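Local coordinates for nitrogen regulatory protein P-II (PDB 5D4N) that binds ADP and AMP as a carboxysome-associated, PII-like signalling protein regulated by bicarbonate, and is probably an enzyme regulator, at residues Asp26-Ala31 / Ile66-Pro71; Ala31-Tyr36 / Gly76-Gly81. One frame throughout, in Å; residues are numbered along the deposited sequence.

Interaction 1 (Asp26-Ala31 / Ile66-Pro71). With AMP (adenosine monophosphate), chain F.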
ATOM      1  N   ASP A  26      16.699   7.732  -8.096  1.00 25.60           N
ATOM      2  CA  ASP A  26      17.378   8.158  -9.318  1.00 26.28           C
ATOM      3  C   ASP A  26      16.802   7.438 -10.547  1.00 29.25           C
ATOM      4  O   ASP A  26      16.623   8.086 -11.576  1.00 30.68           O
ATOM      5  CB  ASP A  26      18.876   7.900  -9.247  1.00 28.22           C
ATOM      6  CG  ASP A  26      19.676   8.886  -8.425  1.00 32.40           C
ATOM      7  OD1 ASP A  26      19.104   9.940  -8.015  1.00 31.47           O
ATOM      8  OD2 ASP A  26      20.865   8.619  -8.197  1.00 34.81           O
ATOM      9  N   LEU A  27      16.501   6.119 -10.443  1.00 27.56           N
ATOM     10  CA  LEU A  27      15.856   5.404 -11.562  1.00 28.20           C
ATOM     11  C   LEU A  27      14.501   6.014 -11.864  1.00 30.86           C
ATOM     12  O   LEU A  27      14.133   6.182 -13.035  1.00 29.71           O
ATOM     13  CB  LEU A  27      15.646   3.921 -11.237  1.00 28.48           C
ATOM     14  CG  LEU A  27      16.872   3.019 -11.382  1.00 33.90           C
ATOM     15  CD1 LEU A  27      16.477   1.576 -11.111  1.00 33.32           C
ATOM     16  CD2 LEU A  27      17.528   3.167 -12.748  1.00 38.11           C
ATOM     17  N   LEU A  28      13.732   6.317 -10.816  1.00 27.70           N
ATOM     18  CA  LEU A  28      12.405   6.914 -11.031  1.00 27.56           C
ATOM     19  C   LEU A  28      12.529   8.276 -11.692  1.00 31.86           C
ATOM     20  O   LEU A  28      11.846   8.520 -12.673  1.00 30.41           O
ATOM     21  CB  LEU A  28      11.613   7.023  -9.724  1.00 26.69           C
ATOM     22  CG  LEU A  28      11.329   5.702  -8.997  1.00 29.52           C
ATOM     23  CD1 LEU A  28      10.750   5.981  -7.634  1.00 28.39           C
ATOM     24  CD2 LEU A  28      10.396   4.813  -9.800  1.00 28.79           C
ATOM     25  N   ASP A  29      13.411   9.150 -11.170  1.00 29.10           N
ATOM     26  CA  ASP A  29      13.606  10.497 -11.747  1.00 30.11           C
ATOM     27  C   ASP A  29      13.998  10.422 -13.202  1.00 35.20           C
ATOM     28  O   ASP A  29      13.418  11.132 -14.041  1.00 35.06           O
ATOM     29  CB  ASP A  29      14.628  11.322 -10.936  1.00 32.01           C
ATOM     30  CG  ASP A  29      14.180  11.656  -9.528  1.00 34.15           C
ATOM     31  OD1 ASP A  29      12.966  11.495  -9.230  1.00 37.34           O
ATOM     32  OD2 ASP A  29      15.056  12.009  -8.695  1.00 38.41           O
ATOM     33  N   ARG A  30      14.959   9.534 -13.515  1.00 33.23           N
ATOM     34  CA  ARG A  30      15.473   9.364 -14.871  1.00 35.56           C
ATOM     35  C   ARG A  30      14.395   8.906 -15.863  1.00 39.06           C
ATOM     36  O   ARG A  30      14.322   9.421 -16.973  1.00 39.96           O
ATOM     37  CB  ARG A  30      16.677   8.416 -14.882  1.00 37.40           C
ATOM     38  CG  ARG A  30      17.202   8.065 -16.288  1.00 42.24           C
ATOM     39  CD  ARG A  30      17.728   9.263 -17.096  1.00 51.78           C
ATOM     40  NE  ARG A  30      18.769  10.024 -16.395  1.00 55.27           N
ATOM     41  CZ  ARG A  30      20.030   9.619 -16.258  1.00 69.41           C
ATOM     42  NH1 ARG A  30      20.416   8.452 -16.753  1.00 47.50           N
ATOM     43  NH2 ARG A  30      20.906  10.368 -15.600  1.00 57.65           N
ATOM     44  N   ALA A  31      13.553   7.963 -15.448  1.00 34.07           N
ATOM     45  CA  ALA A  31      12.480   7.440 -16.289  1.00 33.81           C
ATOM     46  C   ALA A  31      11.367   8.455 -16.548  1.00 38.10           C
ATOM     47  O   ALA A  31      10.544   8.247 -17.445  1.00 40.00           O
ATOM     48  CB  ALA A  31      11.912   6.194 -15.654  1.00 34.00           C
ATOM     49  N   ILE A  66       8.811   2.404  -1.518  1.00 19.11           N
ATOM     50  CA  ILE A  66       8.617   3.577  -2.372  1.00 19.78           C
ATOM     51  C   ILE A  66       7.361   3.288  -3.179  1.00 22.27           C
ATOM     52  O   ILE A  66       7.289   2.251  -3.862  1.00 21.91           O
ATOM     53  CB  ILE A  66       9.835   3.788  -3.300  1.00 21.93           C
ATOM     54  CG1 ILE A  66      11.095   4.024  -2.463  1.00 22.56           C
ATOM     55  CG2 ILE A  66       9.538   4.985  -4.232  1.00 23.97           C
ATOM     56  CD1 ILE A  66      12.425   4.001  -3.309  1.00 26.26           C
ATOM     57  N   ILE A  67       6.376   4.199  -3.106  1.00 19.16           N
ATOM     58  CA  ILE A  67       5.123   4.043  -3.826  1.00 18.47           C
ATOM     59  C   ILE A  67       5.222   5.010  -4.986  1.00 20.42           C
ATOM     60  O   ILE A  67       5.413   6.214  -4.770  1.00 21.57           O
ATOM     61  CB  ILE A  67       3.911   4.427  -2.923  1.00 19.80           C
ATOM     62  CG1 ILE A  67       3.812   3.507  -1.699  1.00 21.71           C
ATOM     63  CG2 ILE A  67       2.611   4.416  -3.746  1.00 21.40           C
ATOM     64  CD1 ILE A  67       2.822   4.081  -0.629  1.00 25.37           C
ATOM     65  N   ALA A  68       5.073   4.503  -6.209  1.00 18.69           N
ATOM     66  CA  ALA A  68       5.203   5.369  -7.354  1.00 19.98           C
ATOM     67  C   ALA A  68       4.118   5.120  -8.372  1.00 21.44           C
ATOM     68  O   ALA A  68       4.083   4.038  -8.960  1.00 21.51           O
ATOM     69  CB  ALA A  68       6.588   5.183  -7.987  1.00 22.17           C
ATOM     70  N   ALA A  69       3.208   6.110  -8.563  1.00 20.42           N
ATOM     71  CA  ALA A  69       2.182   6.019  -9.600  1.00 21.66           C
ATOM     72  C   ALA A  69       2.834   6.454 -10.895  1.00 23.05           C
ATOM     73  O   ALA A  69       3.407   7.550 -10.986  1.00 21.86           O
ATOM     74  CB  ALA A  69       0.997   6.943  -9.277  1.00 22.27           C
ATOM     75  N   VAL A  70       2.757   5.576 -11.902  1.00 22.52           N
ATOM     76  CA  VAL A  70       3.406   5.804 -13.193  1.00 23.85           C
ATOM     77  C   VAL A  70       2.498   5.415 -14.347  1.00 27.59           C
ATOM     78  O   VAL A  70       1.716   4.475 -14.226  1.00 24.98           O
ATOM     79  CB  VAL A  70       4.740   5.013 -13.273  1.00 27.51           C
ATOM     80  CG1 VAL A  70       5.669   5.368 -12.126  1.00 27.83           C
ATOM     81  CG2 VAL A  70       4.541   3.488 -13.312  1.00 26.84           C
ATOM     82  N   PRO A  71       2.660   6.070 -15.509  1.00 28.59           N
ATOM     83  CA  PRO A  71       1.934   5.615 -16.704  1.00 29.11           C
ATOM     84  C   PRO A  71       2.426   4.202 -17.062  1.00 30.90           C
ATOM     85  O   PRO A  71       3.593   3.872 -16.801  1.00 30.31           O
ATOM     86  CB  PRO A  71       2.382   6.610 -17.791  1.00 32.13           C
ATOM     87  CG  PRO A  71       3.022   7.742 -17.071  1.00 36.68           C
ATOM     88  CD  PRO A  71       3.584   7.185 -15.821  1.00 30.98           C
TER
HETATM   89  P   AMP F 201       2.089  17.089  -5.490  1.00 29.43           P
HETATM   90  O1P AMP F 201       2.655  16.927  -6.895  1.00 30.67           O
HETATM   91  O2P AMP F 201       2.683  18.330  -4.851  1.00 32.42           O
HETATM   92  O3P AMP F 201       0.604  17.022  -5.418  1.00 27.33           O
HETATM   93  O5' AMP F 201       2.707  15.882  -4.619  1.00 28.23           O
HETATM   94  C5' AMP F 201       2.415  15.807  -3.205  1.00 27.12           C
HETATM   95  C4' AMP F 201       2.785  14.432  -2.711  1.00 22.88           C
HETATM   96  O4' AMP F 201       1.953  13.448  -3.345  1.00 22.35           O
HETATM   97  C3' AMP F 201       4.205  13.997  -3.058  1.00 22.89           C
HETATM   98  O3' AMP F 201       5.169  14.573  -2.186  1.00 25.63           O
HETATM   99  C2' AMP F 201       4.085  12.475  -2.914  1.00 20.52           C
HETATM  100  O2' AMP F 201       4.116  12.135  -1.532  1.00 21.73           O
HETATM  101  C1' AMP F 201       2.678  12.233  -3.501  1.00 22.07           C
HETATM  102  N9  AMP F 201       2.718  11.921  -4.927  1.00 21.49           N
HETATM  103  C8  AMP F 201       2.645  12.796  -5.984  1.00 22.18           C
HETATM  104  N7  AMP F 201       2.787  12.229  -7.157  1.00 22.01           N
HETATM  105  C5  AMP F 201       2.995  10.892  -6.849  1.00 20.39           C
HETATM  106  C6  AMP F 201       3.227   9.759  -7.652  1.00 21.58           C
HETATM  107  N6  AMP F 201       3.303   9.809  -8.995  1.00 21.79           N
HETATM  108  N1  AMP F 201       3.360   8.563  -7.025  1.00 20.90           N
HETATM  109  C2  AMP F 201       3.286   8.515  -5.688  1.00 21.17           C
HETATM  110  N3  AMP F 201       3.109   9.523  -4.823  1.00 20.32           N
HETATM  111  C4  AMP F 201       2.946  10.689  -5.477  1.00 18.68           C
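L28 reaches from helix 21-31 onto strand 63-70 and meets I66 and A68. Its CB leaves the helix toward the strand but touches neither residue. CG lies anti to its own carbonyl carbon (chi1 -60°), which carries the branch point on toward the strand. L28 CG stays 4.9 Å from A68 CB. The two methyls then divide the work. CD1 meets I66 CG2 at 3.7 Å. CD2 lies more loosely over A68 CB, at 4.2 Å. The L28 and I66 side chains pass alongside each other in opposite directions. No hydrogen bond joins the segments.

The strand backbone serves AMP. A69 N gives a nearly straight bond (174°) to AMP N1 at 2.9 Å. AMP N6 returns one to A69 O at 3.0 Å. This pair of bonds reads the adenine amino group and its neighbouring ring nitrogen, and it fixes the rotation of the base in its plane.

The contact lies in the layer between the two helices and the antiparallel sheet of the ferredoxin-like PII fold. L28 also packs on I14 of strand 7-17, Y36 of strand 36-46 and L78 of helix 72-88, while the strand continues the sheet by bonding to I14, L12 and T37.

Interaction 2 (Ala31-Tyr36 / Gly76-Gly81). With AMP (adenosine monophosphate), chain F.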
ATOM      1  N   ALA A  31      13.553   7.963 -15.448  1.00 34.07           N
ATOM      2  CA  ALA A  31      12.480   7.440 -16.289  1.00 33.81           C
ATOM      3  C   ALA A  31      11.367   8.455 -16.548  1.00 38.10           C
ATOM      4  O   ALA A  31      10.544   8.247 -17.445  1.00 40.00           O
ATOM      5  CB  ALA A  31      11.912   6.194 -15.654  1.00 34.00           C
ATOM      6  N   GLY A  32      11.364   9.566 -15.819  1.00 31.78           N
ATOM      7  CA  GLY A  32      10.334  10.587 -16.005  1.00 32.31           C
ATOM      8  C   GLY A  32       9.161  10.472 -15.043  1.00 34.08           C
ATOM      9  O   GLY A  32       8.119  11.105 -15.248  1.00 33.06           O
ATOM     10  N   VAL A  33       9.319   9.678 -13.968  1.00 29.31           N
ATOM     11  CA  VAL A  33       8.289   9.527 -12.931  1.00 26.11           C
ATOM     12  C   VAL A  33       8.129  10.874 -12.259  1.00 30.92           C
ATOM     13  O   VAL A  33       9.132  11.529 -11.920  1.00 31.92           O
ATOM     14  CB  VAL A  33       8.657   8.410 -11.908  1.00 27.98           C
ATOM     15  CG1 VAL A  33       7.686   8.369 -10.730  1.00 26.52           C
ATOM     16  CG2 VAL A  33       8.752   7.047 -12.594  1.00 28.42           C
ATOM     17  N   LYS A  34       6.883  11.330 -12.140  1.00 28.57           N
ATOM     18  CA  LYS A  34       6.613  12.673 -11.651  1.00 29.11           C
ATOM     19  C   LYS A  34       6.602  12.854 -10.146  1.00 34.69           C
ATOM     20  O   LYS A  34       6.753  13.970  -9.662  1.00 37.71           O
ATOM     21  CB  LYS A  34       5.382  13.285 -12.358  1.00 31.55           C
ATOM     22  CG  LYS A  34       5.617  13.507 -13.841  1.00 41.48           C
ATOM     23  CD  LYS A  34       5.221  14.911 -14.252  1.00 62.62           C
ATOM     24  CE  LYS A  34       5.021  14.988 -15.738  1.00 76.28           C
ATOM     25  NZ  LYS A  34       6.308  15.220 -16.444  1.00 89.03           N
ATOM     26  N   GLY A  35       6.447  11.763  -9.408  1.00 28.96           N
ATOM     27  CA  GLY A  35       6.413  11.856  -7.965  1.00 26.58           C
ATOM     28  C   GLY A  35       6.494  10.481  -7.343  1.00 25.61           C
ATOM     29  O   GLY A  35       6.440   9.464  -8.042  1.00 23.60           O
ATOM     30  N   TYR A  36       6.698  10.457  -6.024  1.00 23.90           N
ATOM     31  CA  TYR A  36       6.749   9.200  -5.307  1.00 22.29           C
ATOM     32  C   TYR A  36       6.553   9.476  -3.838  1.00 23.26           C
ATOM     33  O   TYR A  36       6.743  10.604  -3.388  1.00 23.23           O
ATOM     34  CB  TYR A  36       8.060   8.406  -5.577  1.00 23.15           C
ATOM     35  CG  TYR A  36       9.331   9.176  -5.307  1.00 23.96           C
ATOM     36  CD1 TYR A  36       9.775   9.397  -4.006  1.00 25.75           C
ATOM     37  CD2 TYR A  36      10.104   9.668  -6.353  1.00 25.25           C
ATOM     38  CE1 TYR A  36      10.968  10.085  -3.758  1.00 27.55           C
ATOM     39  CE2 TYR A  36      11.300  10.347  -6.121  1.00 25.29           C
ATOM     40  CZ  TYR A  36      11.715  10.570  -4.820  1.00 29.04           C
ATOM     41  OH  TYR A  36      12.891  11.234  -4.579  1.00 30.46           O
ATOM     42  N   GLY A  76       7.862  -1.113 -17.984  1.00 34.48           N
ATOM     43  CA  GLY A  76       8.911  -1.913 -18.616  1.00 35.14           C
ATOM     44  C   GLY A  76      10.300  -1.338 -18.408  1.00 38.65           C
ATOM     45  O   GLY A  76      11.150  -2.008 -17.811  1.00 39.31           O
ATOM     46  N   PRO A  77      10.533  -0.053 -18.790  1.00 38.26           N
ATOM     47  CA  PRO A  77      11.868   0.551 -18.582  1.00 38.42           C
ATOM     48  C   PRO A  77      12.316   0.583 -17.118  1.00 37.18           C
ATOM     49  O   PRO A  77      13.496   0.322 -16.821  1.00 37.39           O
ATOM     50  CB  PRO A  77      11.710   1.956 -19.168  1.00 41.13           C
ATOM     51  CG  PRO A  77      10.609   1.814 -20.204  1.00 46.90           C
ATOM     52  CD  PRO A  77       9.645   0.865 -19.543  1.00 41.56           C
ATOM     53  N   LEU A  78      11.357   0.817 -16.192  1.00 31.85           N
ATOM     54  CA  LEU A  78      11.647   0.835 -14.769  1.00 29.72           C
ATOM     55  C   LEU A  78      12.052  -0.531 -14.273  1.00 32.80           C
ATOM     56  O   LEU A  78      13.068  -0.642 -13.589  1.00 33.09           O
ATOM     57  CB  LEU A  78      10.460   1.371 -13.939  1.00 28.69           C
ATOM     58  CG  LEU A  78      10.358   2.899 -13.926  1.00 33.24           C
ATOM     59  CD1 LEU A  78       9.075   3.352 -13.284  1.00 32.23           C
ATOM     60  CD2 LEU A  78      11.575   3.539 -13.286  1.00 34.73           C
ATOM     61  N   LEU A  79      11.283  -1.569 -14.631  1.00 31.92           N
ATOM     62  CA  LEU A  79      11.577  -2.937 -14.198  1.00 33.09           C
ATOM     63  C   LEU A  79      12.907  -3.420 -14.759  1.00 37.04           C
ATOM     64  O   LEU A  79      13.636  -4.102 -14.047  1.00 37.52           O
ATOM     65  CB  LEU A  79      10.455  -3.905 -14.547  1.00 35.28           C
ATOM     66  CG  LEU A  79       9.144  -3.674 -13.795  1.00 39.90           C
ATOM     67  CD1 LEU A  79       8.129  -4.690 -14.211  1.00 41.29           C
ATOM     68  CD2 LEU A  79       9.335  -3.710 -12.281  1.00 43.79           C
ATOM     69  N   GLU A  80      13.239  -3.004 -15.986  1.00 34.46           N
ATOM     70  CA  GLU A  80      14.519  -3.309 -16.639  1.00 36.36           C
ATOM     71  C   GLU A  80      15.660  -2.715 -15.823  1.00 39.53           C
ATOM     72  O   GLU A  80      16.688  -3.381 -15.644  1.00 39.89           O
ATOM     73  CB  GLU A  80      14.521  -2.775 -18.072  1.00 39.83           C
ATOM     74  CG  GLU A  80      13.783  -3.677 -19.049  1.00 59.82           C
ATOM     75  CD  GLU A  80      13.458  -3.055 -20.396  1.00 90.29           C
ATOM     76  OE1 GLU A  80      14.311  -2.315 -20.940  1.00 76.54           O
ATOM     77  OE2 GLU A  80      12.348  -3.318 -20.911  1.00 93.73           O
ATOM     78  N   GLY A  81      15.428  -1.517 -15.267  1.00 35.81           N
ATOM     79  CA  GLY A  81      16.393  -0.820 -14.427  1.00 35.60           C
ATOM     80  C   GLY A  81      16.553  -1.472 -13.075  1.00 41.72           C
ATOM     81  O   GLY A  81      17.655  -1.529 -12.541  1.00 43.72           O
TER
HETATM   82  P   AMP F 201       2.089  17.089  -5.490  1.00 29.43           P
HETATM   83  O1P AMP F 201       2.655  16.927  -6.895  1.00 30.67           O
HETATM   84  O2P AMP F 201       2.683  18.330  -4.851  1.00 32.42           O
HETATM   85  O3P AMP F 201       0.604  17.022  -5.418  1.00 27.33           O
HETATM   86  O5' AMP F 201       2.707  15.882  -4.619  1.00 28.23           O
HETATM   87  C5' AMP F 201       2.415  15.807  -3.205  1.00 27.12           C
HETATM   88  C4' AMP F 201       2.785  14.432  -2.711  1.00 22.88           C
HETATM   89  O4' AMP F 201       1.953  13.448  -3.345  1.00 22.35           O
HETATM   90  C3' AMP F 201       4.205  13.997  -3.058  1.00 22.89           C
HETATM   91  O3' AMP F 201       5.169  14.573  -2.186  1.00 25.63           O
HETATM   92  C2' AMP F 201       4.085  12.475  -2.914  1.00 20.52           C
HETATM   93  O2' AMP F 201       4.116  12.135  -1.532  1.00 21.73           O
HETATM   94  C1' AMP F 201       2.678  12.233  -3.501  1.00 22.07           C
HETATM   95  N9  AMP F 201       2.718  11.921  -4.927  1.00 21.49           N
HETATM   96  C8  AMP F 201       2.645  12.796  -5.984  1.00 22.18           C
HETATM   97  N7  AMP F 201       2.787  12.229  -7.157  1.00 22.01           N
HETATM   98  C5  AMP F 201       2.995  10.892  -6.849  1.00 20.39           C
HETATM   99  C6  AMP F 201       3.227   9.759  -7.652  1.00 21.58           C
HETATM  100  N6  AMP F 201       3.303   9.809  -8.995  1.00 21.79           N
HETATM  101  N1  AMP F 201       3.360   8.563  -7.025  1.00 20.90           N
HETATM  102  C2  AMP F 201       3.286   8.515  -5.688  1.00 21.17           C
HETATM  103  N3  AMP F 201       3.109   9.523  -4.823  1.00 20.32           N
HETATM  104  C4  AMP F 201       2.946  10.689  -5.477  1.00 18.68           C
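A31 and V33 share one leucine, L78, although a glycine turn separates them. G32 sits in the gap with a positive phi of 95°. It closes helix 21-31 with a Schellman motif, and the chain turns off toward strand 36-46. The residues before and after the turn thus face the same helix, 72-88.

L78 answers this bend with its fork. With chi1 at -80°, CG stands beside the backbone N, turned from the carbonyl, and the two methyls reach different partners. CD2 touches A31 CB at 3.6 Å. A31 CB also lies 4.0 Å from L78 CG, so it rests against that side of the fork. CD1 meets V33 CG2 at 3.8 Å. V33 uses one branch, CG2; CG1, anti to the backbone N (chi1 173°), is turned away from L78. The V33 and L78 side chains run at a slant to one another. L28 and V70 close around both of them.

Helix 72-88 is kinked at P77, whose N cannot donate a bond to the preceding turn. Regular bonding resumes with E80 N to G76 O at 2.9 Å, in the turn that carries L78.

Further along, the loop runs against AMP. AMP N7 leaves no room for a CB at G35, and the bare backbone can lie close over the adenine: G35 O stands above the face of the ring, 3.2 Å from AMP C6. Y36 O approaches the ribose at AMP C2', 3.3 Å away. Y36 also begins the strand that pairs with a strand of the second subunit.

Across the two segments there is no hydrogen bond and no charge pair. The contact is purely apolar. It therefore rests on shape and burial: methyl groups hold A31 and V33, while further along it is backbone atoms of G35 and Y36 that come closest to the nucleotide.

In the fold
Interactions 1 and 2 have centres about 4 Å apart and form one patch of core. They share A31, and along the chain their segments alternate: helix 21-31, the loop to strand 36-46, strand 63-70, helix 72-88. V70 CG1 packs on V33 CG2 at 3.5 Å, and L28 O is probably hydrogen-bonded to V33 N, as expected for the Schellman turn at G32. Interaction 1 lays the first helix on the sheet; interaction 2 ties its end and the following loop to the second helix. Both border AMP, which is hydrogen-bonded to K105 and T37 of this chain and to S47 and G91 of the second subunit. The packed core thus backs a nucleotide site between subunits of the trimer.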